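Local coordinates for putative carbohydrate metabolism domain-containing protein (Bacteroides vulgatus, PDB 3S30) that is of unknown function but is a putative glycoside hydrolase with a galactose-binding-like domain that probably acts in carbohydrate metabolism, at residues Pro101-Phe106 and Asp344-Cys349; Phe210-Tyr215 and Tyr317-Val322; Gly223-Lys228 and Glu290-Glu295. All coordinates share one frame; numbering follows the deposited sequence.

Contact 1: residues Pro101-Phe106 and Asp344-Cys349; sequences PTVFNF and DLELVC. With NA (sodium ion), chain C.
A short antiparallel strand pair, in a domain of the galactose-binding-like beta fold, joins V103 and F104 to E346 and L345 and runs into a sodium site. F104 and L345 form the hydrogen-bonded pair. F104 N reaches L345 O at 2.6 Å, and L345 N returns a bond of 3.0 Å to F104 O. Two residues further along the strand, L347 N bonds to T102 O at 2.8 Å. The same T102 O also takes a CA-H contact from E346.

V103 and E346 are the non-hydrogen-bonded pair. Their side chains share the more exposed face, where V103 CG2 touches the carboxylate carbon of E346. F104 and L345 point to the buried face. The leucine CG lies anti to its backbone N (chi1 -178°), and L345 CD2 comes to 3.7 Å from F104 CD2. F106 meets the same leucine with its ring edge, F106 CZ lying 3.7 Å from L345 CB. W134 packs edge-to-face with the F104 ring, and I321 touches both F104 and L345.

Beyond the paired residues, the carbonyl of N105 binds the sodium ion, with N105 O at 2.3 Å. N165 O, D343 OD1 and E107 OE2 complete the protein ligands. The side chain of N105 takes another course, its ND2 bonding to E124. D344 OD2 forms a salt bridge with R162 and a hydrogen bond with T163. One water gives its two protons to N105 OD1 and to D344 OD1, the latter at 2.7 Å.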
loop_
_atom_site.group_PDB
_atom_site.type_symbol
_atom_site.label_atom_id
_atom_site.label_comp_id
_atom_site.label_asym_id
_atom_site.label_seq_id
_atom_site.Cartn_x
_atom_site.Cartn_y
_atom_site.Cartn_z
ATOM N N PRO A 101 -6.350 -8.425 -12.377
ATOM C CA PRO A 101 -5.547 -9.614 -12.127
ATOM C C PRO A 101 -5.443 -9.917 -10.640
ATOM O O PRO A 101 -5.628 -9.016 -9.807
ATOM C CB PRO A 101 -4.166 -9.242 -12.682
ATOM C CG PRO A 101 -4.388 -8.090 -13.574
ATOM C CD PRO A 101 -5.562 -7.361 -13.019
ATOM N N THR A 102 -5.171 -11.180 -10.318
ATOM C CA THR A 102 -4.993 -11.606 -8.930
ATOM C C THR A 102 -3.556 -11.991 -8.609
ATOM O O THR A 102 -3.238 -12.292 -7.451
ATOM C CB THR A 102 -5.939 -12.762 -8.576
ATOM O OG1 THR A 102 -5.724 -13.869 -9.473
ATOM C CG2 THR A 102 -7.397 -12.279 -8.654
ATOM N N VAL A 103 -2.699 -11.959 -9.628
ATOM C CA VAL A 103 -1.268 -12.243 -9.501
ATOM C C VAL A 103 -0.517 -10.949 -9.816
ATOM O O VAL A 103 -0.785 -10.319 -10.836
ATOM C CB VAL A 103 -0.822 -13.388 -10.477
ATOM C CG1 VAL A 103 0.658 -13.654 -10.375
ATOM C CG2 VAL A 103 -1.593 -14.668 -10.185
ATOM N N PHE A 104 0.397 -10.543 -8.941
ATOM C CA PHE A 104 1.079 -9.254 -9.077
ATOM C C PHE A 104 2.590 -9.479 -9.118
ATOM O O PHE A 104 3.176 -10.082 -8.200
ATOM C CB PHE A 104 0.667 -8.274 -7.953
ATOM C CG PHE A 104 -0.831 -8.225 -7.711
ATOM C CD1 PHE A 104 -1.688 -7.693 -8.670
ATOM C CD2 PHE A 104 -1.385 -8.754 -6.549
ATOM C CE1 PHE A 104 -3.075 -7.674 -8.470
ATOM C CE2 PHE A 104 -2.775 -8.729 -6.335
ATOM C CZ PHE A 104 -3.618 -8.190 -7.302
ATOM N N ASN A 105 3.203 -8.994 -10.200
ATOM C CA ASN A 105 4.601 -9.262 -10.509
ATOM C C ASN A 105 5.528 -8.072 -10.314
ATOM O O ASN A 105 6.735 -8.254 -10.192
ATOM C CB ASN A 105 4.727 -9.758 -11.949
ATOM C CG ASN A 105 3.991 -11.060 -12.183
ATOM O OD1 ASN A 105 4.424 -12.120 -11.725
ATOM N ND2 ASN A 105 2.860 -10.986 -12.888
ATOM N N PHE A 106 4.982 -6.860 -10.293
ATOM C CA PHE A 106 5.779 -5.645 -10.113
ATOM C C PHE A 106 6.836 -5.436 -11.213
ATOM O O PHE A 106 7.925 -4.915 -10.942
ATOM C CB PHE A 106 6.428 -5.651 -8.720
ATOM C CG PHE A 106 5.481 -6.052 -7.619
ATOM C CD1 PHE A 106 4.500 -5.170 -7.175
ATOM C CD2 PHE A 106 5.548 -7.316 -7.047
ATOM C CE1 PHE A 106 3.604 -5.537 -6.178
ATOM C CE2 PHE A 106 4.657 -7.690 -6.036
ATOM C CZ PHE A 106 3.688 -6.787 -5.598
ATOM N N ASP A 344 6.157 -11.405 -6.296
ATOM C CA ASP A 344 5.241 -12.520 -6.537
ATOM C C ASP A 344 4.087 -12.562 -5.532
ATOM O O ASP A 344 3.906 -13.535 -4.798
ATOM C CB ASP A 344 6.008 -13.843 -6.562
ATOM C CG ASP A 344 7.019 -13.900 -7.684
ATOM O OD1 ASP A 344 6.670 -13.497 -8.812
ATOM O OD2 ASP A 344 8.160 -14.355 -7.448
ATOM N N LEU A 345 3.323 -11.481 -5.523
ATOM C CA LEU A 345 2.157 -11.330 -4.668
ATOM C C LEU A 345 0.929 -11.891 -5.379
ATOM O O LEU A 345 0.718 -11.638 -6.567
ATOM C CB LEU A 345 1.948 -9.846 -4.360
ATOM C CG LEU A 345 0.796 -9.455 -3.446
ATOM C CD1 LEU A 345 1.065 -9.907 -2.002
ATOM C CD2 LEU A 345 0.601 -7.955 -3.544
ATOM N N GLU A 346 0.124 -12.663 -4.658
ATOM C CA GLU A 346 -1.117 -13.203 -5.221
ATOM C C GLU A 346 -2.269 -13.105 -4.231
ATOM O O GLU A 346 -2.133 -13.475 -3.069
ATOM C CB GLU A 346 -0.943 -14.655 -5.667
ATOM C CG GLU A 346 -2.266 -15.312 -6.043
ATOM C CD GLU A 346 -2.120 -16.644 -6.746
ATOM O OE1 GLU A 346 -1.015 -17.223 -6.718
ATOM O OE2 GLU A 346 -3.129 -17.109 -7.320
ATOM N N LEU A 347 -3.399 -12.598 -4.716
ATOM C CA LEU A 347 -4.667 -12.643 -3.984
ATOM C C LEU A 347 -5.360 -13.968 -4.325
ATOM O O LEU A 347 -5.976 -14.099 -5.380
ATOM C CB LEU A 347 -5.527 -11.441 -4.376
ATOM C CG LEU A 347 -6.708 -11.033 -3.501
ATOM C CD1 LEU A 347 -6.279 -10.602 -2.113
ATOM C CD2 LEU A 347 -7.463 -9.911 -4.175
ATOM N N VAL A 348 -5.229 -14.958 -3.446
ATOM C CA VAL A 348 -5.864 -16.269 -3.659
ATOM C C VAL A 348 -7.342 -16.219 -3.279
ATOM O O VAL A 348 -7.680 -15.975 -2.122
ATOM C CB VAL A 348 -5.180 -17.379 -2.828
ATOM C CG1 VAL A 348 -5.892 -18.729 -3.034
ATOM C CG2 VAL A 348 -3.681 -17.464 -3.173
ATOM N N CYS A 349 -8.217 -16.470 -4.247
ATOM C CA CYS A 349 -9.660 -16.305 -4.048
ATOM C C CYS A 349 -10.421 -17.614 -4.057
ATOM O O CYS A 349 -9.881 -18.665 -4.410
ATOM C CB CYS A 349 -10.229 -15.363 -5.107
ATOM S SG CYS A 349 -9.534 -13.711 -4.988
HETATM NA NA NA C . 8.478 -9.809 -10.114
HETATM O O HOH W 1 4.177 -14.201 -9.606
#

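Contact 2: residues Phe210-Tyr215 and Tyr317-Val322; sequences FGTTFY and YNVSIV
V322 CG2 sits over the centre of the F210 ring, 3.6 Å from its centroid and only 12° off the ring normal. This is the tight, buried end of the contact. F191 meets the same ring edge-to-face, and Y249 and L251 also touch F210. An alanine at F210 would probably open a gap here and leave V322 CG2 without the ring face it rests on. V319 CG1 also lies over a face of the F214 ring, but off its centre, 3.6 Å from F214 CG.

Between these aromatic rings runs an antiparallel strand pair of the galactose-binding-like beta fold. T212 N bonds to V319 O at 2.8 Å, and V319 N answers to T212 O. F214 N adds a bond to Y317 O. G211 has backbone angles (phi 143°) that would jam a side chain against the preceding carbonyl.

The side with T212 and T213 is looser and only partly covered. T213 OG1 makes a weak bond to N318 OD1, at 3.4 Å. The firmer partners of the N318 amide are K255 at OD1 and Y253 at ND2. At the far end a water bridges the backbones, accepting from Y317 N at 2.9 Å and lying near F214 O.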
loop_
_atom_site.group_PDB
_atom_site.type_symbol
_atom_site.label_atom_id
_atom_site.label_comp_id
_atom_site.label_asym_id
_atom_site.label_seq_id
_atom_site.Cartn_x
_atom_site.Cartn_y
_atom_site.Cartn_z
ATOM N N PHE A 210 -8.539 3.395 -0.299
ATOM C CA PHE A 210 -8.344 1.963 -0.495
ATOM C C PHE A 210 -9.582 1.314 -1.092
ATOM O O PHE A 210 -10.679 1.415 -0.532
ATOM C CB PHE A 210 -8.037 1.278 0.844
ATOM C CG PHE A 210 -6.842 1.829 1.560
ATOM C CD1 PHE A 210 -5.672 2.174 0.871
ATOM C CD2 PHE A 210 -6.852 1.945 2.940
ATOM C CE1 PHE A 210 -4.557 2.661 1.558
ATOM C CE2 PHE A 210 -5.733 2.426 3.627
ATOM C CZ PHE A 210 -4.593 2.784 2.940
ATOM N N GLY A 211 -9.400 0.637 -2.219
ATOM C CA GLY A 211 -10.440 -0.203 -2.778
ATOM C C GLY A 211 -10.520 -0.177 -4.289
ATOM O O GLY A 211 -10.262 0.857 -4.934
ATOM N N THR A 212 -10.877 -1.329 -4.853
ATOM C CA THR A 212 -11.312 -1.398 -6.244
ATOM C C THR A 212 -12.324 -2.521 -6.361
ATOM O O THR A 212 -12.273 -3.493 -5.603
ATOM C CB THR A 212 -10.144 -1.629 -7.229
ATOM O OG1 THR A 212 -10.501 -1.138 -8.531
ATOM C CG2 THR A 212 -9.786 -3.096 -7.315
ATOM N N THR A 213 -13.232 -2.388 -7.318
ATOM C CA THR A 213 -14.328 -3.326 -7.470
ATOM C C THR A 213 -13.793 -4.742 -7.713
ATOM O O THR A 213 -12.908 -4.954 -8.553
ATOM C CB THR A 213 -15.283 -2.860 -8.573
ATOM O OG1 THR A 213 -15.819 -1.567 -8.213
ATOM C CG2 THR A 213 -16.417 -3.863 -8.782
ATOM N N PHE A 214 -14.315 -5.693 -6.940
ATOM C CA PHE A 214 -13.825 -7.061 -6.942
ATOM C C PHE A 214 -15.011 -8.034 -6.884
ATOM O O PHE A 214 -15.891 -7.892 -6.033
ATOM C CB PHE A 214 -12.880 -7.260 -5.743
ATOM C CG PHE A 214 -11.906 -8.388 -5.915
ATOM C CD1 PHE A 214 -10.934 -8.339 -6.908
ATOM C CD2 PHE A 214 -11.947 -9.493 -5.083
ATOM C CE1 PHE A 214 -10.039 -9.385 -7.081
ATOM C CE2 PHE A 214 -11.044 -10.538 -5.244
ATOM C CZ PHE A 214 -10.089 -10.482 -6.246
ATOM N N TYR A 215 -15.022 -9.013 -7.791
ATOM C CA TYR A 215 -16.152 -9.952 -7.957
ATOM C C TYR A 215 -15.956 -11.283 -7.235
ATOM O O TYR A 215 -16.850 -12.125 -7.245
ATOM C CB TYR A 215 -16.407 -10.218 -9.451
ATOM C CG TYR A 215 -16.739 -8.952 -10.187
ATOM C CD1 TYR A 215 -18.034 -8.450 -10.192
ATOM C CD2 TYR A 215 -15.753 -8.219 -10.826
ATOM C CE1 TYR A 215 -18.337 -7.277 -10.835
ATOM C CE2 TYR A 215 -16.053 -7.037 -11.476
ATOM C CZ TYR A 215 -17.345 -6.573 -11.471
ATOM O OH TYR A 215 -17.653 -5.401 -12.113
ATOM N N TYR A 317 -18.781 -4.816 -4.042
ATOM C CA TYR A 317 -17.758 -5.140 -3.059
ATOM C C TYR A 317 -16.409 -4.704 -3.587
ATOM O O TYR A 317 -16.085 -4.941 -4.756
ATOM C CB TYR A 317 -17.744 -6.645 -2.766
ATOM C CG TYR A 317 -18.864 -7.086 -1.855
ATOM C CD1 TYR A 317 -20.134 -7.333 -2.351
ATOM C CD2 TYR A 317 -18.653 -7.241 -0.494
ATOM C CE1 TYR A 317 -21.166 -7.728 -1.508
ATOM C CE2 TYR A 317 -19.671 -7.633 0.349
ATOM C CZ TYR A 317 -20.927 -7.876 -0.161
ATOM O OH TYR A 317 -21.941 -8.261 0.690
ATOM N N ASN A 318 -15.630 -4.063 -2.725
ATOM C CA ASN A 318 -14.282 -3.636 -3.070
ATOM C C ASN A 318 -13.248 -4.471 -2.319
ATOM O O ASN A 318 -13.501 -4.928 -1.204
ATOM C CB ASN A 318 -14.085 -2.159 -2.724
ATOM C CG ASN A 318 -14.485 -1.217 -3.853
ATOM O OD1 ASN A 318 -15.052 -1.627 -4.860
ATOM N ND2 ASN A 318 -14.190 0.061 -3.676
ATOM N N VAL A 319 -12.107 -4.701 -2.958
ATOM C CA VAL A 319 -10.952 -5.270 -2.292
ATOM C C VAL A 319 -9.838 -4.240 -2.319
ATOM O O VAL A 319 -9.851 -3.310 -3.135
ATOM C CB VAL A 319 -10.454 -6.571 -2.970
ATOM C CG1 VAL A 319 -9.557 -6.258 -4.202
ATOM C CG2 VAL A 319 -9.698 -7.425 -1.971
ATOM N N SER A 320 -8.885 -4.410 -1.416
ATOM C CA SER A 320 -7.662 -3.639 -1.430
ATOM C C SER A 320 -6.528 -4.443 -0.824
ATOM O O SER A 320 -6.754 -5.381 -0.072
ATOM C CB SER A 320 -7.817 -2.325 -0.674
ATOM O OG SER A 320 -6.736 -1.447 -0.981
ATOM N N ILE A 321 -5.319 -4.079 -1.227
ATOM C CA ILE A 321 -4.090 -4.591 -0.693
ATOM C C ILE A 321 -3.273 -3.355 -0.350
ATOM O O ILE A 321 -3.164 -2.435 -1.166
ATOM C CB ILE A 321 -3.324 -5.412 -1.755
ATOM C CG1 ILE A 321 -4.103 -6.690 -2.114
ATOM C CG2 ILE A 321 -1.892 -5.728 -1.269
ATOM C CD1 ILE A 321 -3.558 -7.389 -3.310
ATOM N N VAL A 322 -2.737 -3.304 0.866
ATOM C CA VAL A 322 -1.942 -2.165 1.273
ATOM C C VAL A 322 -0.614 -2.682 1.783
ATOM O O VAL A 322 -0.573 -3.589 2.603
ATOM C CB VAL A 322 -2.650 -1.315 2.350
ATOM C CG1 VAL A 322 -1.844 -0.056 2.650
ATOM C CG2 VAL A 322 -4.110 -0.959 1.930
HETATM O O HOH W 2 -18.636 -6.763 -6.188
#

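Contact 3: residues Gly223-Lys228 and Glu290-Glu295; sequences GYYKYK and EWTRFE
G223, Y224 and Y225 pair with F294, R293 and T292 in two antiparallel strands whose axes come within 4.4 Å and whose directions differ by 130°. F294 N bonds to G223 O at 2.9 Å. The return bond, G223 N to F294 O, is weak at 3.3 Å. Y225 and T292 exchange two bonds through their backbones, with Y225 N 2.9 Å from T292 O.

On one face F294 folds back over G223. Its CG stands between the backbone N and the carbonyl carbon (chi1 58°), which lays the ring over the glycine. G223 CA lies 3.8 Å from the F294 ring centroid, and a side chain at this glycine would clash with F294 CZ. Beside them, T292 CB and CG2 touch Y225 CE1, while Y225 OH bonds to H286 O.

On the other face the aliphatic part of R293 crosses one face of the Y224 ring at a slant, near its rim. R293 NH1 then forms a salt bridge of 2.9 Å with E295 OE1. R162 makes a cation-pi contact with Y224.

K226 crosses W291 at about a right angle. Its extended chain places K226 CE 3.5 Å from the centroid of the five-membered ring of W291. K226 NZ makes a cation-pi contact, 4.2 Å from that centroid. F294 and Y225 are buried, while the partly exposed Y224 and W291 meet CH groups and the charges of R162 and K226, which they would probably steady.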
loop_
_atom_site.group_PDB
_atom_site.type_symbol
_atom_site.label_atom_id
_atom_site.label_comp_id
_atom_site.label_asym_id
_atom_site.label_seq_id
_atom_site.Cartn_x
_atom_site.Cartn_y
_atom_site.Cartn_z
ATOM N N GLY A 223 2.753 -13.917 -0.768
ATOM C CA GLY A 223 3.835 -13.240 -1.467
ATOM C C GLY A 223 5.145 -13.460 -0.741
ATOM O O GLY A 223 5.215 -14.261 0.183
ATOM N N TYR A 224 6.179 -12.744 -1.164
ATOM C CA TYR A 224 7.515 -12.860 -0.585
ATOM C C TYR A 224 8.028 -11.468 -0.251
ATOM O O TYR A 224 7.741 -10.530 -0.983
ATOM C CB TYR A 224 8.474 -13.542 -1.568
ATOM C CG TYR A 224 8.197 -15.013 -1.769
ATOM C CD1 TYR A 224 7.157 -15.438 -2.593
ATOM C CD2 TYR A 224 8.975 -15.988 -1.135
ATOM C CE1 TYR A 224 6.889 -16.785 -2.781
ATOM C CE2 TYR A 224 8.717 -17.337 -1.309
ATOM C CZ TYR A 224 7.676 -17.733 -2.136
ATOM O OH TYR A 224 7.424 -19.071 -2.330
ATOM N N TYR A 225 8.775 -11.342 0.850
ATOM C CA TYR A 225 9.370 -10.062 1.236
ATOM C C TYR A 225 10.839 -10.161 1.707
ATOM O O TYR A 225 11.352 -11.244 2.019
ATOM C CB TYR A 225 8.521 -9.392 2.334
ATOM C CG TYR A 225 8.853 -9.852 3.736
ATOM C CD1 TYR A 225 8.221 -10.942 4.300
ATOM C CD2 TYR A 225 9.808 -9.183 4.500
ATOM C CE1 TYR A 225 8.534 -11.370 5.588
ATOM C CE2 TYR A 225 10.121 -9.595 5.777
ATOM C CZ TYR A 225 9.483 -10.688 6.320
ATOM O OH TYR A 225 9.807 -11.103 7.591
ATOM N N LYS A 226 11.492 -9.003 1.712
ATOM C CA LYS A 226 12.725 -8.755 2.443
ATOM C C LYS A 226 12.504 -7.423 3.157
ATOM O O LYS A 226 11.807 -6.548 2.634
ATOM C CB LYS A 226 13.931 -8.621 1.500
ATOM C CG LYS A 226 14.309 -9.857 0.680
ATOM C CD LYS A 226 15.582 -9.583 -0.109
ATOM C CE LYS A 226 16.042 -10.786 -0.911
ATOM N NZ LYS A 226 17.235 -10.511 -1.784
ATOM N N TYR A 227 13.078 -7.266 4.347
ATOM C CA TYR A 227 12.911 -6.039 5.117
ATOM C C TYR A 227 14.135 -5.731 5.930
ATOM O O TYR A 227 14.730 -6.618 6.555
ATOM C CB TYR A 227 11.720 -6.126 6.070
ATOM C CG TYR A 227 11.395 -4.805 6.780
ATOM C CD1 TYR A 227 10.975 -3.688 6.064
ATOM C CD2 TYR A 227 11.518 -4.685 8.150
ATOM C CE1 TYR A 227 10.690 -2.492 6.703
ATOM C CE2 TYR A 227 11.217 -3.502 8.800
ATOM C CZ TYR A 227 10.795 -2.412 8.077
ATOM O OH TYR A 227 10.502 -1.244 8.739
ATOM N N LYS A 228 14.497 -4.459 5.912
ATOM C CA LYS A 228 15.583 -3.925 6.707
ATOM C C LYS A 228 15.088 -2.556 7.220
ATOM O O LYS A 228 14.735 -1.685 6.431
ATOM C CB LYS A 228 16.838 -3.834 5.830
ATOM C CG LYS A 228 17.996 -2.984 6.347
ATOM C CD LYS A 228 18.823 -3.690 7.390
ATOM C CE LYS A 228 20.199 -3.038 7.538
ATOM N NZ LYS A 228 21.056 -3.795 8.496
ATOM N N GLU A 290 16.751 -12.392 3.103
ATOM C CA GLU A 290 16.324 -13.556 2.323
ATOM C C GLU A 290 14.839 -13.430 1.950
ATOM O O GLU A 290 14.018 -13.103 2.805
ATOM C CB GLU A 290 16.472 -14.855 3.138
ATOM C CG GLU A 290 17.864 -15.149 3.683
ATOM C CD GLU A 290 17.962 -16.516 4.383
ATOM O OE1 GLU A 290 17.387 -17.510 3.875
ATOM O OE2 GLU A 290 18.628 -16.600 5.438
ATOM N N TRP A 291 14.492 -13.719 0.694
ATOM C CA TRP A 291 13.091 -13.826 0.308
ATOM C C TRP A 291 12.335 -14.768 1.264
ATOM O O TRP A 291 12.630 -15.983 1.339
ATOM C CB TRP A 291 12.943 -14.315 -1.137
ATOM C CG TRP A 291 13.339 -13.307 -2.122
ATOM C CD1 TRP A 291 14.356 -13.398 -3.032
ATOM C CD2 TRP A 291 12.747 -12.020 -2.304
ATOM N NE1 TRP A 291 14.432 -12.246 -3.768
ATOM C CE2 TRP A 291 13.452 -11.384 -3.348
ATOM C CE3 TRP A 291 11.682 -11.342 -1.689
ATOM C CZ2 TRP A 291 13.130 -10.104 -3.790
ATOM C CZ3 TRP A 291 11.362 -10.067 -2.133
ATOM C CH2 TRP A 291 12.085 -9.461 -3.168
ATOM N N THR A 292 11.379 -14.182 1.985
ATOM C CA THR A 292 10.595 -14.864 3.008
ATOM C C THR A 292 9.107 -14.843 2.628
ATOM O O THR A 292 8.516 -13.778 2.395
ATOM C CB THR A 292 10.780 -14.183 4.395
ATOM O OG1 THR A 292 12.169 -14.191 4.769
ATOM C CG2 THR A 292 9.947 -14.883 5.478
ATOM N N ARG A 293 8.505 -16.023 2.577
ATOM C CA ARG A 293 7.096 -16.167 2.239
ATOM C C ARG A 293 6.175 -15.704 3.355
ATOM O O ARG A 293 6.453 -15.920 4.528
ATOM C CB ARG A 293 6.776 -17.634 1.932
ATOM C CG ARG A 293 5.395 -17.838 1.335
ATOM C CD ARG A 293 5.366 -19.126 0.583
ATOM N NE ARG A 293 4.104 -19.392 -0.103
ATOM C CZ ARG A 293 2.997 -19.832 0.493
ATOM N NH1 ARG A 293 2.962 -20.049 1.811
ATOM N NH2 ARG A 293 1.912 -20.052 -0.237
ATOM N N PHE A 294 5.073 -15.074 2.969
ATOM C CA PHE A 294 3.978 -14.782 3.881
ATOM C C PHE A 294 2.680 -15.364 3.321
ATOM O O PHE A 294 2.541 -15.563 2.113
ATOM C CB PHE A 294 3.864 -13.272 4.188
ATOM C CG PHE A 294 3.669 -12.377 2.968
ATOM C CD1 PHE A 294 2.396 -12.086 2.498
ATOM C CD2 PHE A 294 4.760 -11.787 2.335
ATOM C CE1 PHE A 294 2.207 -11.250 1.383
ATOM C CE2 PHE A 294 4.588 -10.946 1.217
ATOM C CZ PHE A 294 3.306 -10.677 0.747
ATOM N N GLU A 295 1.755 -15.687 4.220
ATOM C CA GLU A 295 0.480 -16.286 3.846
ATOM C C GLU A 295 -0.579 -15.840 4.846
ATOM O O GLU A 295 -0.740 -16.461 5.891
ATOM C CB GLU A 295 0.589 -17.818 3.804
ATOM C CG GLU A 295 -0.703 -18.534 3.365
ATOM C CD GLU A 295 -0.587 -20.062 3.363
ATOM O OE1 GLU A 295 0.543 -20.596 3.278
ATOM O OE2 GLU A 295 -1.639 -20.730 3.447
#

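Overall arrangement
Contact 1 is the middle one of the three. Its centre lies about 13 Å from that of contact 2 and about 14 Å from that of contact 3. Contacts 2 and 3 are about 23 Å apart between centres and do not touch. Strand 339-349 pairs with both 103-104 and 218-228, so it links contacts 1 and 3 through the backbone. L345 also packs on F294. Contact 2 meets contact 1 through side chains: F214 and V319 on L347, and I321 on F104. Along the chain the pairs enclose one another, 101-106/344-349 outermost and 223-228/290-295 innermost. Contact 1 thus joins the beginning and end of the modelled chain near the sodium site.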